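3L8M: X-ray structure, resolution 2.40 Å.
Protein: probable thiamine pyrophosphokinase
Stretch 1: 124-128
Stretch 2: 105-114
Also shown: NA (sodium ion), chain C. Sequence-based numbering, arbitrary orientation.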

ATOM      1  N   ASN A 124      12.869  18.450   1.309  1.00 50.48           N
ATOM      2  CA  ASN A 124      11.860  19.499   1.197  1.00 47.84           C
ATOM      3  C   ASN A 124      10.990  19.526   2.453  1.00 42.49           C
ATOM      4  O   ASN A 124      10.059  18.733   2.576  1.00 48.93           O
ATOM      5  CB  ASN A 124      10.977  19.243  -0.029  1.00 56.83           C
ATOM      6  CG  ASN A 124       9.848  20.246  -0.158  1.00 71.66           C
ATOM      7  OD1 ASN A 124       8.819  19.962  -0.774  1.00 74.25           O
ATOM      8  ND2 ASN A 124      10.037  21.431   0.417  1.00 81.76           N
ATOM      9  N   ILE A 125      11.300  20.429   3.381  1.00 30.62           N
ATOM     10  CA  ILE A 125      10.549  20.554   4.626  1.00 32.79           C
ATOM     11  C   ILE A 125       9.579  21.749   4.581  1.00 41.07           C
ATOM     12  O   ILE A 125       9.977  22.869   4.267  1.00 43.71           O
ATOM     13  CB  ILE A 125      11.498  20.767   5.833  1.00 32.99           C
ATOM     14  CG1 ILE A 125      12.624  19.729   5.836  1.00 34.65           C
ATOM     15  CG2 ILE A 125      10.708  20.667   7.130  1.00 25.98           C
ATOM     16  CD1 ILE A 125      12.187  18.338   6.262  1.00 51.97           C
ATOM     17  N   LYS A 126       8.305  21.508   4.886  1.00 36.72           N
ATOM     18  CA  LYS A 126       7.311  22.579   4.912  1.00 35.39           C
ATOM     19  C   LYS A 126       6.483  22.545   6.198  1.00 31.47           C
ATOM     20  O   LYS A 126       6.080  21.471   6.654  1.00 32.72           O
ATOM     21  CB  LYS A 126       6.339  22.470   3.741  1.00 25.28           C
ATOM     22  CG  LYS A 126       6.896  22.738   2.376  1.00 35.24           C
ATOM     23  CD  LYS A 126       5.783  22.586   1.349  1.00 36.00           C
ATOM     24  CE  LYS A 126       6.325  22.698  -0.068  1.00 60.67           C
ATOM     25  NZ  LYS A 126       5.257  22.553  -1.099  1.00 50.29           N
ATOM     26  N   LEU A 127       6.241  23.721   6.778  1.00 29.15           N
ATOM     27  CA  LEU A 127       5.413  23.844   7.984  1.00 28.85           C
ATOM     28  C   LEU A 127       4.060  24.204   7.401  1.00 29.60           C
ATOM     29  O   LEU A 127       3.978  25.054   6.506  1.00 25.27           O
ATOM     30  CB  LEU A 127       5.909  24.979   8.894  1.00 23.95           C
ATOM     31  CG  LEU A 127       7.380  24.914   9.344  1.00 33.96           C
ATOM     32  CD1 LEU A 127       7.759  26.168  10.150  1.00 20.46           C
ATOM     33  CD2 LEU A 127       7.597  23.651  10.176  1.00 34.03           C
ATOM     34  N   ILE A 128       3.000  23.563   7.880  1.00 29.61           N
ATOM     35  CA  ILE A 128       1.680  23.831   7.336  1.00 19.89           C
ATOM     36  C   ILE A 128       0.569  23.912   8.365  1.00 21.38           C
ATOM     37  O   ILE A 128       0.532  23.114   9.282  1.00 19.82           O
ATOM     38  CB  ILE A 128       1.255  22.716   6.334  1.00 24.71           C
ATOM     39  CG1 ILE A 128       2.370  22.451   5.311  1.00 29.15           C
ATOM     40  CG2 ILE A 128      -0.059  23.096   5.648  1.00 31.30           C
ATOM     41  CD1 ILE A 128       2.052  21.281   4.362  1.00 18.58           C
TER
HETATM   42 NA    NA C8001       7.221  19.161   1.786  1.00 16.29          NA
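Stretch 2 (105-114) HFMGALQILE

Stretch 2 is helical from H105 onward, part of a helix that begins earlier in the chain. It lies over the strand N124 to I128 and runs nearly antiparallel to it. The angle between the two N-to-C directions is 163°, and the axes come within 9.3 Å of each other. The packing is apolar, and no hydrogen bond crosses between the stretches. Together they bury 257 Å² of surface.

The register follows this reversed order. The CA of I125 lies 6.4 Å from the CA of L113, and the CA of L127 lies 8.0 Å from the CA of A109. Moving up the strand therefore means moving back along the helix. Because strand side chains alternate, I125 and L127 direct their CA-to-CB bonds toward the helix, while those of N124 and K126 point away.

L127 is the main bump on the strand. Its side chain, m at chi1 and t at chi2, enters a hollow lined by F106, A109, L110 and L113. The floor is low at A109, where a methyl is the whole side chain: L127 CD2 stands 4.3 Å from A109 CB. L127 CD1 lies 4.2 Å from A109 O, so it also faces the helix backbone. The same CD1 is 3.5 Å from L110 CD2 and 3.6 Å from L113 CD1. F106 makes a looser contact, with L127 CD1 4.5 Å from F106 CE1, and the methyl meets the ring obliquely. The CA-to-CB bonds of F106 and L110 do not point at the strand, that of F106 lying sideways and that of L110 pointing away, but the ends of both side chains come nearer and border the leucine at its CD1 end.

L113 is the matching bump on the helix. Its CA-to-CB bond points sideways, yet its end swings in to the strand between I125 and L127. L113 CD1 meets L127; L113 CD2, also near L127, sits tightly against I125, 3.2 Å from I125 O and 3.3 Å from I125 CG2. The methyl pair L113 CD2 to I125 CG2 is shorter than usual for two methyl carbons. L113 CD2 is also 4.2 Å from K126 N, so this methyl rests on the backbone as well as on a side chain. The far end of I125, with chi1 and chi2 both m, leads away from the helix.

I112 points its CA-to-CB bond toward the strand but stays beyond contact range. At G108 there is no side chain, and the strand leaves room there. N124 does not touch the helix; its O lies 3.0 Å from the sodium ion NA.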

ATOM      1  N   HIS A 105       8.149  27.907  20.459  1.00 29.82           N
ATOM      2  CA  HIS A 105       8.223  26.628  19.764  1.00 40.07           C
ATOM      3  C   HIS A 105       8.095  26.826  18.256  1.00 42.09           C
ATOM      4  O   HIS A 105       8.866  26.251  17.474  1.00 38.74           O
ATOM      5  CB  HIS A 105       7.122  25.677  20.255  1.00 38.31           C
ATOM      6  CG  HIS A 105       7.250  25.295  21.700  1.00 48.95           C
ATOM      7  ND1 HIS A 105       8.411  24.775  22.233  1.00 53.88           N
ATOM      8  CD2 HIS A 105       6.360  25.346  22.719  1.00 52.12           C
ATOM      9  CE1 HIS A 105       8.230  24.520  23.518  1.00 46.36           C
ATOM     10  NE2 HIS A 105       6.993  24.857  23.837  1.00 52.94           N
ATOM     11  N   PHE A 106       7.114  27.627  17.845  1.00 38.81           N
ATOM     12  CA  PHE A 106       6.920  27.905  16.428  1.00 27.14           C
ATOM     13  C   PHE A 106       8.234  28.371  15.842  1.00 28.07           C
ATOM     14  O   PHE A 106       8.590  27.990  14.728  1.00 27.03           O
ATOM     15  CB  PHE A 106       5.886  29.014  16.222  1.00 29.32           C
ATOM     16  CG  PHE A 106       5.827  29.514  14.813  1.00 26.64           C
ATOM     17  CD1 PHE A 106       5.372  28.686  13.789  1.00 31.74           C
ATOM     18  CD2 PHE A 106       6.266  30.797  14.498  1.00 24.29           C
ATOM     19  CE1 PHE A 106       5.356  29.127  12.462  1.00 23.02           C
ATOM     20  CE2 PHE A 106       6.257  31.260  13.172  1.00 21.31           C
ATOM     21  CZ  PHE A 106       5.800  30.418  12.150  1.00 26.66           C
HETATM   22  N   MSE A 107       8.941  29.212  16.599  1.00 20.54           N
HETATM   23  CA  MSE A 107      10.232  29.763  16.177  1.00 28.47           C
HETATM   24  C   MSE A 107      11.306  28.680  16.063  1.00 35.91           C
HETATM   25  O   MSE A 107      12.140  28.703  15.145  1.00 38.82           O
HETATM   26  CB  MSE A 107      10.690  30.841  17.170  1.00 24.41           C
HETATM   27  CG  MSE A 107       9.692  31.989  17.325  1.00 32.91           C
HETATM   28 SE   MSE A 107       9.509  33.019  15.706  0.67 37.87          SE
HETATM   29  CE  MSE A 107      10.974  34.221  16.024  1.00 37.39           C
ATOM     30  N   GLY A 108      11.293  27.741  17.006  1.00 29.92           N
ATOM     31  CA  GLY A 108      12.261  26.660  16.969  1.00 33.67           C
ATOM     32  C   GLY A 108      12.012  25.860  15.708  1.00 32.96           C
ATOM     33  O   GLY A 108      12.947  25.418  15.023  1.00 28.51           O
ATOM     34  N   ALA A 109      10.734  25.692  15.379  1.00 27.79           N
ATOM     35  CA  ALA A 109      10.372  24.954  14.183  1.00 27.93           C
ATOM     36  C   ALA A 109      10.983  25.652  12.966  1.00 25.21           C
ATOM     37  O   ALA A 109      11.382  24.986  12.002  1.00 30.91           O
ATOM     38  CB  ALA A 109       8.832  24.848  14.063  1.00 17.50           C
ATOM     39  N   LEU A 110      11.078  26.984  13.006  1.00 25.58           N
ATOM     40  CA  LEU A 110      11.676  27.728  11.888  1.00 29.53           C
ATOM     41  C   LEU A 110      13.194  27.509  11.824  1.00 33.66           C
ATOM     42  O   LEU A 110      13.782  27.464  10.736  1.00 27.93           O
ATOM     43  CB  LEU A 110      11.373  29.225  11.996  1.00 27.25           C
ATOM     44  CG  LEU A 110       9.910  29.679  11.922  1.00 24.04           C
ATOM     45  CD1 LEU A 110       9.849  31.179  12.124  1.00 24.35           C
ATOM     46  CD2 LEU A 110       9.295  29.300  10.585  1.00 22.32           C
ATOM     47  N   GLN A 111      13.832  27.363  12.985  1.00 33.79           N
ATOM     48  CA  GLN A 111      15.271  27.116  13.010  1.00 37.79           C
ATOM     49  C   GLN A 111      15.612  25.821  12.252  1.00 44.87           C
ATOM     50  O   GLN A 111      16.629  25.751  11.558  1.00 34.66           O
ATOM     51  CB  GLN A 111      15.779  27.037  14.451  1.00 20.00           C
ATOM     52  CG  GLN A 111      15.706  28.351  15.210  1.00 20.00           C
ATOM     53  CD  GLN A 111      16.148  28.218  16.652  1.00 20.00           C
ATOM     54  OE1 GLN A 111      16.078  27.135  17.231  1.00 20.00           O
ATOM     55  NE2 GLN A 111      16.606  29.322  17.236  1.00 20.00           N
ATOM     56  N   ILE A 112      14.770  24.799  12.392  1.00 39.04           N
ATOM     57  CA  ILE A 112      15.013  23.527  11.722  1.00 33.65           C
ATOM     58  C   ILE A 112      15.057  23.665  10.198  1.00 39.38           C
ATOM     59  O   ILE A 112      15.956  23.125   9.543  1.00 40.39           O
ATOM     60  CB  ILE A 112      13.946  22.484  12.102  1.00 30.28           C
ATOM     61  CG1 ILE A 112      14.008  22.201  13.601  1.00 17.81           C
ATOM     62  CG2 ILE A 112      14.190  21.182  11.349  1.00 27.84           C
ATOM     63  CD1 ILE A 112      12.832  21.409  14.097  1.00 19.93           C
ATOM     64  N   LEU A 113      14.096  24.392   9.634  1.00 33.33           N
ATOM     65  CA  LEU A 113      14.045  24.592   8.194  1.00 33.15           C
ATOM     66  C   LEU A 113      15.322  25.278   7.709  1.00 33.20           C
ATOM     67  O   LEU A 113      15.727  25.123   6.561  1.00 40.36           O
ATOM     68  CB  LEU A 113      12.850  25.471   7.816  1.00 29.05           C
ATOM     69  CG  LEU A 113      11.405  25.027   8.069  1.00 36.21           C
ATOM     70  CD1 LEU A 113      10.500  26.232   7.888  1.00 37.64           C
ATOM     71  CD2 LEU A 113      10.995  23.926   7.110  1.00 35.85           C
ATOM     72  N   GLU A 114      15.948  26.035   8.600  1.00 39.94           N
ATOM     73  CA  GLU A 114      17.148  26.786   8.260  1.00 44.61           C
ATOM     74  C   GLU A 114      18.453  26.022   8.473  1.00 41.94           C
ATOM     75  O   GLU A 114      19.527  26.511   8.125  1.00 42.79           O
ATOM     76  CB  GLU A 114      17.150  28.096   9.059  1.00 42.97           C
ATOM     77  CG  GLU A 114      15.841  28.878   8.884  1.00 48.75           C
ATOM     78  CD  GLU A 114      15.667  30.009   9.886  1.00 39.78           C
ATOM     79  OE1 GLU A 114      16.335  29.990  10.940  1.00 38.00           O
ATOM     80  OE2 GLU A 114      14.842  30.907   9.626  1.00 35.22           O
TER